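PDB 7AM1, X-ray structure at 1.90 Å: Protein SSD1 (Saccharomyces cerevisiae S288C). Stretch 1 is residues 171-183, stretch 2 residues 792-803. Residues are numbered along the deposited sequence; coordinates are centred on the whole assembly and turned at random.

Stretch 1 (171-183) KQRPTQKKNDDVE
Stretch 2 (792-803) IPADEKNPKSYR

Stretch 1 enters as an extended segment, Lys171 to Pro174, and turns at the N-cap residue Pro174 into a helix running from Thr175 past Glu183. Stretch 2, more than 600 residues away in sequence, lies against one side of that helix with a short 3-10 segment beginning at Ala794, a type I turn from Asn798 to Ser801, and a second 3-10 segment starting at Tyr802. The register is set by two CA pairs: Thr175 CA to Ser801 CA at 6.2 Å and Asn179 CA to Tyr802 CA at 5.5 Å. Thr175, Lys178 and Val182 point CA-to-CB toward stretch 2; Asn179 starts sideways and brings its end nearer. Together the stretches bury 496 Å².

Asn179 (chi1 m, -73°; chi2 0°) reads the backbone leaving the turn. Its ND2 donates to Lys800 O at 2.9 Å, and its OD1 accepts from Tyr802 N at 3.0 Å, so one amide satisfies both a carbonyl and an NH. OD1 also accepts from water 2 at 2.8 Å, and that water lies 2.9 Å from Ser801 OG, to which it is hydrogen-bonded. The turn is braced internally: Ser801 N donates to Asn798 O (2.9 Å) and Lys800 N to Asn798 OD1 (2.7 Å); just beyond the turn, Arg803 N donates to Ser801 OG (3.2 Å).

The charged cluster centres on Lys178, whose chain is t, t, m, t. Its NZ forms salt bridges with Asp795 OD1 at 2.9 Å and Glu796 OE2 at 3.0 Å, a long side chain whose amine reaches two consecutive acids; NZ and OE2 also hydrogen-bond elsewhere in the structure. In Asp795 (chi1 p, 63°), OD2 accepts from Gln172 NE2 at 2.7 Å, nearly straight at 171°, from an extended t, t side chain, and also takes a weak hydrogen bond from Lys178 NZ at 3.4 Å. Glu796 (m, t) is shared as well, since its OE1 accepts from Arg803 NE at 2.7 Å in a salt bridge within stretch 2. The buried charges are thus paired.

Thr175 (chi1 m, -64°) serves both chemistries. Its OG1 is hydrogen-bonded to water 1 at 2.9 Å, which donates to Asp795 O at 2.9 Å, while its CG2 packs 3.7 Å from Lys800 O.

Tyr802 (chi1 p, 76°; chi2 -80°) fills the apolar part. Val182 (chi1 t) sets CG2 over one ring face, 3.9 Å from the ring centroid and 9° off the normal, a CH-pi contact; Asn179 OD1 approaches the ring edge, 3.3 Å from Tyr802 CD1. The aliphatic stem of Lys178 adds packing, with CG 4.1 Å from Tyr802 CE1.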

# COMPACT_ATOMS: atom_id res chain seq x y z
N LYS A 171 0.21 27.34 15.81
CA LYS A 171 0.24 27.83 14.44
C LYS A 171 -1.11 27.66 13.77
O LYS A 171 -1.65 26.55 13.73
CB LYS A 171 1.31 27.09 13.62
CG LYS A 171 1.42 27.55 12.17
N GLN A 172 -1.66 28.75 13.24
CA GLN A 172 -2.89 28.69 12.45
C GLN A 172 -2.52 28.55 10.98
O GLN A 172 -1.92 29.45 10.39
CB GLN A 172 -3.74 29.94 12.67
CG GLN A 172 -5.10 29.86 11.98
CD GLN A 172 -5.84 31.18 11.96
OE1 GLN A 172 -5.22 32.25 12.00
NE2 GLN A 172 -7.16 31.12 11.91
N ARG A 173 -2.87 27.41 10.39
CA ARG A 173 -2.61 27.21 8.98
C ARG A 173 -3.55 28.09 8.15
O ARG A 173 -4.71 28.28 8.52
CB ARG A 173 -2.82 25.75 8.60
CG ARG A 173 -1.78 24.80 9.19
CD ARG A 173 -2.23 23.36 9.05
NE ARG A 173 -3.47 23.13 9.78
CZ ARG A 173 -4.30 22.12 9.58
NH1 ARG A 173 -5.40 22.02 10.31
NH2 ARG A 173 -4.03 21.19 8.67
N PRO A 174 -3.08 28.61 7.01
CA PRO A 174 -3.99 29.35 6.12
C PRO A 174 -5.11 28.45 5.62
O PRO A 174 -5.00 27.22 5.61
CB PRO A 174 -3.09 29.80 4.97
CG PRO A 174 -1.70 29.70 5.49
CD PRO A 174 -1.71 28.57 6.48
N THR A 175 -6.21 29.08 5.21
CA THR A 175 -7.38 28.32 4.77
C THR A 175 -7.02 27.28 3.71
O THR A 175 -7.44 26.12 3.79
CB THR A 175 -8.45 29.28 4.25
OG1 THR A 175 -8.90 30.11 5.32
CG2 THR A 175 -9.65 28.51 3.67
N GLN A 176 -6.24 27.68 2.70
CA GLN A 176 -5.89 26.76 1.62
C GLN A 176 -5.08 25.58 2.15
O GLN A 176 -5.29 24.43 1.74
CB GLN A 176 -5.12 27.50 0.53
CG GLN A 176 -4.76 26.67 -0.69
CD GLN A 176 -5.99 26.09 -1.38
OE1 GLN A 176 -6.05 24.89 -1.66
NE2 GLN A 176 -6.97 26.94 -1.67
N LYS A 177 -4.13 25.85 3.05
CA LYS A 177 -3.30 24.79 3.59
C LYS A 177 -4.14 23.82 4.42
O LYS A 177 -4.02 22.60 4.28
CB LYS A 177 -2.18 25.39 4.44
CG LYS A 177 -1.24 24.37 5.05
CD LYS A 177 -0.69 23.43 3.99
CE LYS A 177 0.41 22.54 4.54
NZ LYS A 177 0.88 21.59 3.49
N LYS A 178 -5.00 24.35 5.29
CA LYS A 178 -5.93 23.52 6.04
C LYS A 178 -6.77 22.67 5.10
O LYS A 178 -6.91 21.46 5.31
CB LYS A 178 -6.81 24.42 6.92
CG LYS A 178 -7.83 23.68 7.76
CD LYS A 178 -8.53 24.62 8.74
CE LYS A 178 -7.67 24.90 9.97
NZ LYS A 178 -8.45 25.54 11.07
N ASN A 179 -7.29 23.27 4.03
CA ASN A 179 -8.12 22.52 3.09
C ASN A 179 -7.33 21.39 2.45
O ASN A 179 -7.81 20.25 2.37
CB ASN A 179 -8.66 23.45 2.01
CG ASN A 179 -9.75 24.35 2.51
OD1 ASN A 179 -10.13 24.31 3.69
ND2 ASN A 179 -10.26 25.19 1.62
N ASP A 180 -6.11 21.68 1.98
CA ASP A 180 -5.29 20.66 1.34
C ASP A 180 -4.93 19.55 2.32
O ASP A 180 -4.95 18.37 1.97
CB ASP A 180 -4.03 21.28 0.76
CG ASP A 180 -4.30 22.15 -0.45
OD1 ASP A 180 -5.43 22.09 -1.00
OD2 ASP A 180 -3.38 22.90 -0.86
N ASP A 181 -4.61 19.92 3.57
CA ASP A 181 -4.20 18.93 4.56
C ASP A 181 -5.31 17.92 4.84
O ASP A 181 -5.05 16.72 4.96
CB ASP A 181 -3.79 19.63 5.86
CG ASP A 181 -2.37 20.16 5.82
OD1 ASP A 181 -1.63 19.85 4.86
OD2 ASP A 181 -1.99 20.90 6.76
N VAL A 182 -6.56 18.39 4.96
CA VAL A 182 -7.65 17.47 5.27
C VAL A 182 -7.74 16.38 4.21
O VAL A 182 -7.99 15.21 4.52
CB VAL A 182 -8.98 18.24 5.40
CG1 VAL A 182 -10.13 17.27 5.68
CG2 VAL A 182 -8.90 19.26 6.53
N GLU A 183 -7.52 16.74 2.94
CA GLU A 183 -7.55 15.74 1.88
C GLU A 183 -6.30 14.86 1.91
O GLU A 183 -6.40 13.63 1.92
CB GLU A 183 -7.70 16.42 0.52
CG GLU A 183 -9.04 17.12 0.33
CD GLU A 183 -9.14 17.81 -1.01
OE1 GLU A 183 -8.11 18.30 -1.52
OE2 GLU A 183 -10.25 17.82 -1.59
N ILE A 792 -16.01 24.58 16.47
CA ILE A 792 -15.85 25.01 15.09
C ILE A 792 -14.81 26.14 15.08
O ILE A 792 -15.11 27.25 15.55
CB ILE A 792 -17.18 25.47 14.48
CG1 ILE A 792 -18.15 24.29 14.39
CG2 ILE A 792 -16.94 26.11 13.11
CD1 ILE A 792 -19.59 24.70 14.20
N PRO A 793 -13.60 25.90 14.59
CA PRO A 793 -12.61 26.99 14.53
C PRO A 793 -13.17 28.18 13.77
O PRO A 793 -13.85 28.02 12.75
CB PRO A 793 -11.42 26.35 13.80
CG PRO A 793 -11.58 24.91 13.99
CD PRO A 793 -13.06 24.65 14.04
N ALA A 794 -12.85 29.38 14.25
CA ALA A 794 -13.40 30.59 13.64
C ALA A 794 -13.06 30.67 12.16
O ALA A 794 -13.89 31.09 11.34
CB ALA A 794 -12.87 31.83 14.37
N ASP A 795 -11.84 30.28 11.78
CA ASP A 795 -11.41 30.40 10.40
C ASP A 795 -12.09 29.40 9.47
O ASP A 795 -11.94 29.52 8.25
CB ASP A 795 -9.89 30.26 10.29
CG ASP A 795 -9.40 28.89 10.73
OD1 ASP A 795 -9.76 27.89 10.09
OD2 ASP A 795 -8.62 28.83 11.70
N GLU A 796 -12.84 28.44 10.01
CA GLU A 796 -13.51 27.43 9.18
C GLU A 796 -14.98 27.76 8.92
O GLU A 796 -15.67 26.96 8.28
CB GLU A 796 -13.40 26.05 9.84
CG GLU A 796 -12.01 25.46 9.77
CD GLU A 796 -11.92 24.06 10.36
OE1 GLU A 796 -12.95 23.35 10.40
OE2 GLU A 796 -10.81 23.67 10.78
N LYS A 797 -15.47 28.90 9.39
CA LYS A 797 -16.79 29.39 9.00
C LYS A 797 -16.75 30.19 7.71
O LYS A 797 -17.81 30.57 7.20
CB LYS A 797 -17.40 30.22 10.14
CG LYS A 797 -17.75 29.37 11.37
CD LYS A 797 -18.25 30.22 12.53
CE LYS A 797 -17.19 30.37 13.62
NZ LYS A 797 -17.73 31.06 14.82
N ASN A 798 -15.56 30.45 7.19
CA ASN A 798 -15.39 31.05 5.88
C ASN A 798 -15.99 30.14 4.82
O ASN A 798 -15.75 28.92 4.85
CB ASN A 798 -13.89 31.26 5.63
CG ASN A 798 -13.58 31.85 4.27
OD1 ASN A 798 -14.45 31.98 3.41
ND2 ASN A 798 -12.32 32.20 4.07
N PRO A 799 -16.77 30.66 3.87
CA PRO A 799 -17.26 29.81 2.77
C PRO A 799 -16.15 29.21 1.92
O PRO A 799 -16.43 28.32 1.11
CB PRO A 799 -18.16 30.75 1.95
CG PRO A 799 -17.70 32.13 2.32
CD PRO A 799 -17.29 32.04 3.76
N LYS A 800 -14.91 29.67 2.07
CA LYS A 800 -13.77 29.06 1.39
C LYS A 800 -13.24 27.84 2.12
O LYS A 800 -12.38 27.13 1.58
CB LYS A 800 -12.64 30.09 1.23
N SER A 801 -13.69 27.60 3.35
CA SER A 801 -13.23 26.44 4.10
C SER A 801 -13.85 25.16 3.57
O SER A 801 -14.99 25.13 3.10
CB SER A 801 -13.58 26.60 5.58
OG SER A 801 -13.16 25.48 6.33
N TYR A 802 -13.07 24.07 3.64
CA TYR A 802 -13.58 22.74 3.32
C TYR A 802 -14.82 22.41 4.13
O TYR A 802 -15.67 21.63 3.68
CB TYR A 802 -12.50 21.69 3.61
CG TYR A 802 -12.38 21.44 5.09
CD1 TYR A 802 -11.67 22.32 5.90
CD2 TYR A 802 -13.01 20.35 5.69
CE1 TYR A 802 -11.58 22.12 7.27
CE2 TYR A 802 -12.91 20.14 7.06
CZ TYR A 802 -12.20 21.03 7.84
OH TYR A 802 -12.10 20.83 9.19
N ARG A 803 -14.94 22.97 5.34
CA ARG A 803 -16.08 22.66 6.19
C ARG A 803 -17.40 22.96 5.51
O ARG A 803 -18.40 22.27 5.74
CB ARG A 803 -15.99 23.45 7.50
CG ARG A 803 -16.89 22.90 8.60
CD ARG A 803 -16.71 23.67 9.89
NE ARG A 803 -15.66 23.06 10.70
CZ ARG A 803 -15.85 22.00 11.47
NH1 ARG A 803 -17.04 21.43 11.55
NH2 ARG A 803 -14.83 21.50 12.16
O HOH W 1 -9.73 28.04 7.13
O HOH W 2 -10.30 25.55 6.14